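Local coordinates for protein alcohol dehydrogenase (Thermus thermophilus, PDB 2EIH) that binds zinc and probably works as an NAD-dependent alcohol dehydrogenase of the zinc-containing family, at residues D237-F248 / G259-Y270. Numbering follows the deposited sequence.
Sequences DKVVDHTGALYF and GRIAIAGASSGY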
ATOM      1  N   ASP A 237       3.670 -18.964  -4.520  1.00 31.48           N
ATOM      2  CA  ASP A 237       2.986 -17.679  -4.487  1.00 29.98           C
ATOM      3  C   ASP A 237       3.858 -16.571  -5.054  1.00 27.31           C
ATOM      4  O   ASP A 237       3.388 -15.741  -5.829  1.00 25.88           O
ATOM      5  CB  ASP A 237       2.614 -17.320  -3.054  1.00 30.26           C
ATOM      6  CG  ASP A 237       1.681 -18.311  -2.439  1.00 30.44           C
ATOM      7  OD1 ASP A 237       0.505 -18.359  -2.856  1.00 32.25           O
ATOM      8  OD2 ASP A 237       2.119 -19.057  -1.542  1.00 32.27           O
ATOM      9  N   LYS A 238       5.123 -16.565  -4.644  1.00 26.21           N
ATOM     10  CA  LYS A 238       6.096 -15.570  -5.086  1.00 27.21           C
ATOM     11  C   LYS A 238       7.300 -16.256  -5.699  1.00 26.45           C
ATOM     12  O   LYS A 238       7.758 -17.270  -5.181  1.00 27.40           O
ATOM     13  CB  LYS A 238       6.570 -14.705  -3.913  1.00 24.81           C
ATOM     14  CG  LYS A 238       5.684 -13.514  -3.595  1.00 27.91           C
ATOM     15  CD  LYS A 238       4.272 -13.926  -3.250  1.00 27.31           C
ATOM     16  CE  LYS A 238       3.392 -12.714  -2.986  1.00 24.17           C
ATOM     17  NZ  LYS A 238       3.512 -12.164  -1.611  1.00 22.46           N
ATOM     18  N   VAL A 239       7.821 -15.697  -6.787  1.00 25.97           N
ATOM     19  CA  VAL A 239       8.980 -16.281  -7.455  1.00 26.51           C
ATOM     20  C   VAL A 239      10.105 -15.288  -7.751  1.00 27.31           C
ATOM     21  O   VAL A 239       9.876 -14.220  -8.307  1.00 27.76           O
ATOM     22  CB  VAL A 239       8.573 -16.941  -8.780  1.00 25.24           C
ATOM     23  CG1 VAL A 239       9.792 -17.560  -9.449  1.00 23.80           C
ATOM     24  CG2 VAL A 239       7.508 -17.991  -8.519  1.00 24.03           C
ATOM     25  N   VAL A 240      11.326 -15.650  -7.369  1.00 29.52           N
ATOM     26  CA  VAL A 240      12.486 -14.809  -7.631  1.00 29.80           C
ATOM     27  C   VAL A 240      13.295 -15.473  -8.733  1.00 32.91           C
ATOM     28  O   VAL A 240      13.845 -16.551  -8.537  1.00 34.62           O
ATOM     29  CB  VAL A 240      13.380 -14.671  -6.401  1.00 28.01           C
ATOM     30  CG1 VAL A 240      14.551 -13.765  -6.725  1.00 23.87           C
ATOM     31  CG2 VAL A 240      12.580 -14.135  -5.232  1.00 24.33           C
ATOM     32  N   ASP A 241      13.366 -14.823  -9.886  1.00 36.42           N
ATOM     33  CA  ASP A 241      14.089 -15.368 -11.021  1.00 41.56           C
ATOM     34  C   ASP A 241      15.135 -14.387 -11.556  1.00 46.49           C
ATOM     35  O   ASP A 241      14.846 -13.207 -11.736  1.00 48.17           O
ATOM     36  CB  ASP A 241      13.096 -15.710 -12.130  1.00 40.23           C
ATOM     37  CG  ASP A 241      13.717 -16.543 -13.219  1.00 41.98           C
ATOM     38  OD1 ASP A 241      13.053 -16.802 -14.239  1.00 43.50           O
ATOM     39  OD2 ASP A 241      14.879 -16.946 -13.051  1.00 43.31           O
ATOM     40  N   HIS A 242      16.349 -14.860 -11.814  1.00 50.83           N
ATOM     41  CA  HIS A 242      17.384 -13.970 -12.341  1.00 56.59           C
ATOM     42  C   HIS A 242      17.956 -14.541 -13.625  1.00 59.15           C
ATOM     43  O   HIS A 242      18.949 -14.044 -14.149  1.00 59.19           O
ATOM     44  CB  HIS A 242      18.524 -13.788 -11.337  1.00 58.92           C
ATOM     45  CG  HIS A 242      19.341 -15.023 -11.131  1.00 62.15           C
ATOM     46  ND1 HIS A 242      18.915 -16.075 -10.349  1.00 63.59           N
ATOM     47  CD2 HIS A 242      20.539 -15.397 -11.641  1.00 63.68           C
ATOM     48  CE1 HIS A 242      19.814 -17.043 -10.386  1.00 64.64           C
ATOM     49  NE2 HIS A 242      20.809 -16.654 -11.165  1.00 64.83           N
ATOM     50  N   THR A 243      17.332 -15.597 -14.123  1.00 62.37           N
ATOM     51  CA  THR A 243      17.800 -16.220 -15.343  1.00 66.10           C
ATOM     52  C   THR A 243      16.754 -16.063 -16.441  1.00 70.12           C
ATOM     53  O   THR A 243      16.990 -15.379 -17.441  1.00 70.71           O
ATOM     54  CB  THR A 243      18.114 -17.710 -15.106  1.00 65.20           C
ATOM     55  OG1 THR A 243      16.939 -18.398 -14.653  1.00 61.73           O
ATOM     56  CG2 THR A 243      19.209 -17.843 -14.053  1.00 64.30           C
ATOM     57  N   GLY A 244      15.593 -16.681 -16.241  1.00 74.34           N
ATOM     58  CA  GLY A 244      14.518 -16.600 -17.215  1.00 77.25           C
ATOM     59  C   GLY A 244      14.976 -16.903 -18.627  1.00 79.15           C
ATOM     60  O   GLY A 244      16.087 -17.387 -18.846  1.00 79.45           O
ATOM     61  N   ALA A 245      14.107 -16.621 -19.589  1.00 80.86           N
ATOM     62  CA  ALA A 245      14.413 -16.845 -20.996  1.00 82.27           C
ATOM     63  C   ALA A 245      14.974 -18.238 -21.262  1.00 82.62           C
ATOM     64  O   ALA A 245      15.753 -18.434 -22.198  1.00 83.45           O
ATOM     65  CB  ALA A 245      15.393 -15.788 -21.485  1.00 82.99           C
ATOM     66  N   LEU A 246      14.585 -19.201 -20.437  1.00 82.11           N
ATOM     67  CA  LEU A 246      15.047 -20.567 -20.613  1.00 81.84           C
ATOM     68  C   LEU A 246      14.169 -21.516 -19.823  1.00 81.01           C
ATOM     69  O   LEU A 246      13.683 -22.515 -20.359  1.00 81.60           O
ATOM     70  CB  LEU A 246      16.503 -20.703 -20.169  1.00 83.09           C
ATOM     71  CG  LEU A 246      17.098 -22.121 -20.203  1.00 83.99           C
ATOM     72  CD1 LEU A 246      16.806 -22.805 -21.533  1.00 83.88           C
ATOM     73  CD2 LEU A 246      18.594 -22.027 -19.967  1.00 84.21           C
ATOM     74  N   TYR A 247      13.962 -21.205 -18.550  1.00 79.18           N
ATOM     75  CA  TYR A 247      13.118 -22.041 -17.709  1.00 76.95           C
ATOM     76  C   TYR A 247      11.842 -21.277 -17.407  1.00 74.22           C
ATOM     77  O   TYR A 247      10.948 -21.788 -16.743  1.00 73.26           O
ATOM     78  CB  TYR A 247      13.823 -22.379 -16.393  1.00 79.12           C
ATOM     79  CG  TYR A 247      15.270 -22.793 -16.534  1.00 81.33           C
ATOM     80  CD1 TYR A 247      16.281 -21.835 -16.647  1.00 82.22           C
ATOM     81  CD2 TYR A 247      15.633 -24.143 -16.548  1.00 82.41           C
ATOM     82  CE1 TYR A 247      17.618 -22.211 -16.767  1.00 82.57           C
ATOM     83  CE2 TYR A 247      16.967 -24.529 -16.671  1.00 82.65           C
ATOM     84  CZ  TYR A 247      17.952 -23.557 -16.778  1.00 82.91           C
ATOM     85  OH  TYR A 247      19.271 -23.930 -16.897  1.00 83.47           O
ATOM     86  N   PHE A 248      11.764 -20.051 -17.911  1.00 71.85           N
ATOM     87  CA  PHE A 248      10.609 -19.203 -17.666  1.00 69.65           C
ATOM     88  C   PHE A 248       9.288 -19.913 -17.886  1.00 66.75           C
ATOM     89  O   PHE A 248       8.312 -19.654 -17.189  1.00 66.35           O
ATOM     90  CB  PHE A 248      10.667 -17.955 -18.543  1.00 71.35           C
ATOM     91  CG  PHE A 248       9.727 -16.865 -18.102  1.00 72.40           C
ATOM     92  CD1 PHE A 248       9.780 -16.370 -16.800  1.00 72.77           C
ATOM     93  CD2 PHE A 248       8.802 -16.323 -18.987  1.00 72.89           C
ATOM     94  CE1 PHE A 248       8.928 -15.352 -16.388  1.00 73.25           C
ATOM     95  CE2 PHE A 248       7.944 -15.303 -18.585  1.00 73.03           C
ATOM     96  CZ  PHE A 248       8.008 -14.816 -17.283  1.00 73.45           C
ATOM     97  N   GLY A 259      -0.127 -15.376  -8.664  1.00 32.69           N
ATOM     98  CA  GLY A 259       1.233 -15.296  -8.174  1.00 31.74           C
ATOM     99  C   GLY A 259       2.031 -14.163  -8.785  1.00 32.03           C
ATOM    100  O   GLY A 259       1.667 -13.591  -9.814  1.00 32.60           O
ATOM    101  N   ARG A 260       3.138 -13.842  -8.136  1.00 30.87           N
ATOM    102  CA  ARG A 260       4.003 -12.786  -8.597  1.00 31.23           C
ATOM    103  C   ARG A 260       5.385 -13.344  -8.892  1.00 31.71           C
ATOM    104  O   ARG A 260       5.904 -14.186  -8.162  1.00 31.06           O
ATOM    105  CB  ARG A 260       4.030 -11.675  -7.546  1.00 32.23           C
ATOM    106  CG  ARG A 260       2.669 -11.012  -7.446  1.00 34.20           C
ATOM    107  CD  ARG A 260       2.338 -10.461  -6.086  1.00 36.42           C
ATOM    108  NE  ARG A 260       3.043  -9.234  -5.768  1.00 40.59           N
ATOM    109  CZ  ARG A 260       2.768  -8.495  -4.696  1.00 44.26           C
ATOM    110  NH1 ARG A 260       1.807  -8.866  -3.858  1.00 45.28           N
ATOM    111  NH2 ARG A 260       3.449  -7.384  -4.448  1.00 44.78           N
ATOM    112  N   ILE A 261       5.961 -12.879  -9.994  1.00 33.24           N
ATOM    113  CA  ILE A 261       7.283 -13.317 -10.426  1.00 32.51           C
ATOM    114  C   ILE A 261       8.166 -12.085 -10.596  1.00 32.31           C
ATOM    115  O   ILE A 261       7.843 -11.192 -11.369  1.00 32.88           O
ATOM    116  CB  ILE A 261       7.175 -14.071 -11.767  1.00 33.36           C
ATOM    117  CG1 ILE A 261       6.180 -15.235 -11.624  1.00 34.85           C
ATOM    118  CG2 ILE A 261       8.539 -14.586 -12.201  1.00 31.91           C
ATOM    119  CD1 ILE A 261       5.707 -15.826 -12.952  1.00 33.87           C
ATOM    120  N   ALA A 262       9.266 -12.030  -9.853  1.00 33.14           N
ATOM    121  CA  ALA A 262      10.189 -10.906  -9.939  1.00 33.84           C
ATOM    122  C   ALA A 262      11.391 -11.338 -10.774  1.00 36.02           C
ATOM    123  O   ALA A 262      12.006 -12.368 -10.507  1.00 35.53           O
ATOM    124  CB  ALA A 262      10.645 -10.485  -8.546  1.00 31.00           C
ATOM    125  N   ILE A 263      11.719 -10.552 -11.788  1.00 38.68           N
ATOM    126  CA  ILE A 263      12.837 -10.868 -12.655  1.00 41.68           C
ATOM    127  C   ILE A 263      13.941  -9.829 -12.610  1.00 44.32           C
ATOM    128  O   ILE A 263      13.726  -8.661 -12.912  1.00 42.82           O
ATOM    129  CB  ILE A 263      12.369 -11.040 -14.108  1.00 41.81           C
ATOM    130  CG1 ILE A 263      11.566 -12.332 -14.240  1.00 40.43           C
ATOM    131  CG2 ILE A 263      13.565 -11.037 -15.041  1.00 42.76           C
ATOM    132  CD1 ILE A 263      11.093 -12.617 -15.634  1.00 38.98           C
ATOM    133  N   ALA A 264      15.134 -10.285 -12.246  1.00 50.80           N
ATOM    134  CA  ALA A 264      16.302  -9.425 -12.134  1.00 57.63           C
ATOM    135  C   ALA A 264      16.906  -9.067 -13.484  1.00 63.14           C
ATOM    136  O   ALA A 264      16.400  -8.200 -14.203  1.00 64.72           O
ATOM    137  CB  ALA A 264      17.349 -10.099 -11.266  1.00 57.92           C
ATOM    138  N   GLY A 265      18.007  -9.731 -13.815  1.00 69.32           N
ATOM    139  CA  GLY A 265      18.680  -9.473 -15.071  1.00 77.55           C
ATOM    140  C   GLY A 265      18.583 -10.671 -15.988  1.00 83.19           C
ATOM    141  O   GLY A 265      19.587 -11.127 -16.538  1.00 83.44           O
ATOM    142  N   ALA A 266      17.367 -11.183 -16.149  1.00 88.38           N
ATOM    143  CA  ALA A 266      17.134 -12.340 -17.004  1.00 93.87           C
ATOM    144  C   ALA A 266      17.385 -12.008 -18.474  1.00 97.46           C
ATOM    145  O   ALA A 266      16.450 -11.937 -19.274  1.00 98.32           O
ATOM    146  CB  ALA A 266      15.711 -12.856 -16.815  1.00 93.20           C
ATOM    147  N   SER A 267      18.655 -11.806 -18.819  1.00101.24           N
ATOM    148  CA  SER A 267      19.051 -11.499 -20.186  1.00104.87           C
ATOM    149  C   SER A 267      19.628 -12.759 -20.821  1.00107.11           C
ATOM    150  O   SER A 267      20.718 -12.734 -21.394  1.00107.38           O
ATOM    151  CB  SER A 267      20.102 -10.383 -20.201  1.00104.97           C
ATOM    152  OG  SER A 267      20.531 -10.094 -21.527  1.00105.16           O
ATOM    153  N   SER A 268      18.893 -13.861 -20.705  1.00109.61           N
ATOM    154  CA  SER A 268      19.335 -15.135 -21.254  1.00112.45           C
ATOM    155  C   SER A 268      19.248 -15.133 -22.780  1.00114.50           C
ATOM    156  O   SER A 268      19.155 -14.073 -23.404  1.00115.08           O
ATOM    157  CB  SER A 268      18.496 -16.278 -20.677  1.00112.17           C
ATOM    158  OG  SER A 268      19.049 -17.545 -21.003  1.00111.90           O
ATOM    159  N   GLY A 269      19.276 -16.323 -23.378  1.00116.24           N
ATOM    160  CA  GLY A 269      19.222 -16.437 -24.826  1.00117.71           C
ATOM    161  C   GLY A 269      17.873 -16.172 -25.470  1.00118.47           C
ATOM    162  O   GLY A 269      17.279 -15.107 -25.295  1.00118.64           O
ATOM    163  N   TYR A 270      17.394 -17.151 -26.232  1.00118.95           N
ATOM    164  CA  TYR A 270      16.119 -17.036 -26.925  1.00119.20           C
ATOM    165  C   TYR A 270      15.000 -16.693 -25.952  1.00119.10           C
ATOM    166  O   TYR A 270      15.144 -16.843 -24.738  1.00119.29           O
ATOM    167  CB  TYR A 270      15.777 -18.350 -27.634  1.00120.03           C
ATOM    168  CG  TYR A 270      15.294 -19.451 -26.708  1.00120.51           C
ATOM    169  CD1 TYR A 270      16.105 -19.938 -25.680  1.00120.37           C
ATOM    170  CD2 TYR A 270      14.017 -19.999 -26.853  1.00120.39           C
ATOM    171  CE1 TYR A 270      15.655 -20.942 -24.820  1.00119.90           C
ATOM    172  CE2 TYR A 270      13.558 -21.002 -25.998  1.00119.92           C
ATOM    173  CZ  TYR A 270      14.380 -21.466 -24.986  1.00119.78           C
ATOM    174  OH  TYR A 270      13.922 -22.450 -24.142  1.00119.15           O
TER
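R260 opens the pairing: its backbone N gives a 3.0 Å hydrogen bond to D237 O, and its O accepts from V239 N. Its side chain runs alongside that of K238, with R260 CD 4.0 Å from K238 CE. K238 NZ and R260 NH1 are 4.3 Å apart, but separate partners, D168 in a salt bridge with K238 NZ and the carbonyl of K161 for R260 NH2, probably offset the repulsion. I261 turns to the other face of the sheet, where its CG1 lies 4.1 Å from V239 CB and its CG2 meets the edge of the F248 ring. The backbone of A262 works both ways, its N bonding to V239 O at 2.7 Å and its O receiving D241 N. These alternating bonds, with the N-to-C directions of strands 239-241 and 259-263 only 20° apart, establish a parallel pair, the fourth and fifth strands across the six-stranded sheet of the Rossmann-type domain. I263 sends CD1 obliquely to F248 CE1, at 3.6 Å; CG anti to the backbone N (chi1 -165°) swings that ring across the isoleucine. A264 N bonds to D241 O, the last bond of the pairing, and its CB rests on H242 CB. Beyond it the chains part into loops. There D241 OD2 closes an Asx turn, taking T243 N at 3.0 Å from above the carboxylate plane and T243 OG1 on its syn lone pair. With an alanine in place of D241, both donors would probably lose their shared acceptor and the Asx turn its side-chain closure. Y270, poorly ordered, meets L246 CD1 with its ring edge, Y270 CE1 lying 3.9 Å from L246 CD1. Five backbone hydrogen bonds thus define the parallel register, V239, I261, I263 and F248 pack carbon against carbon on the face that D241 shares, and a single carboxylate oxygen shapes the exit from the strand.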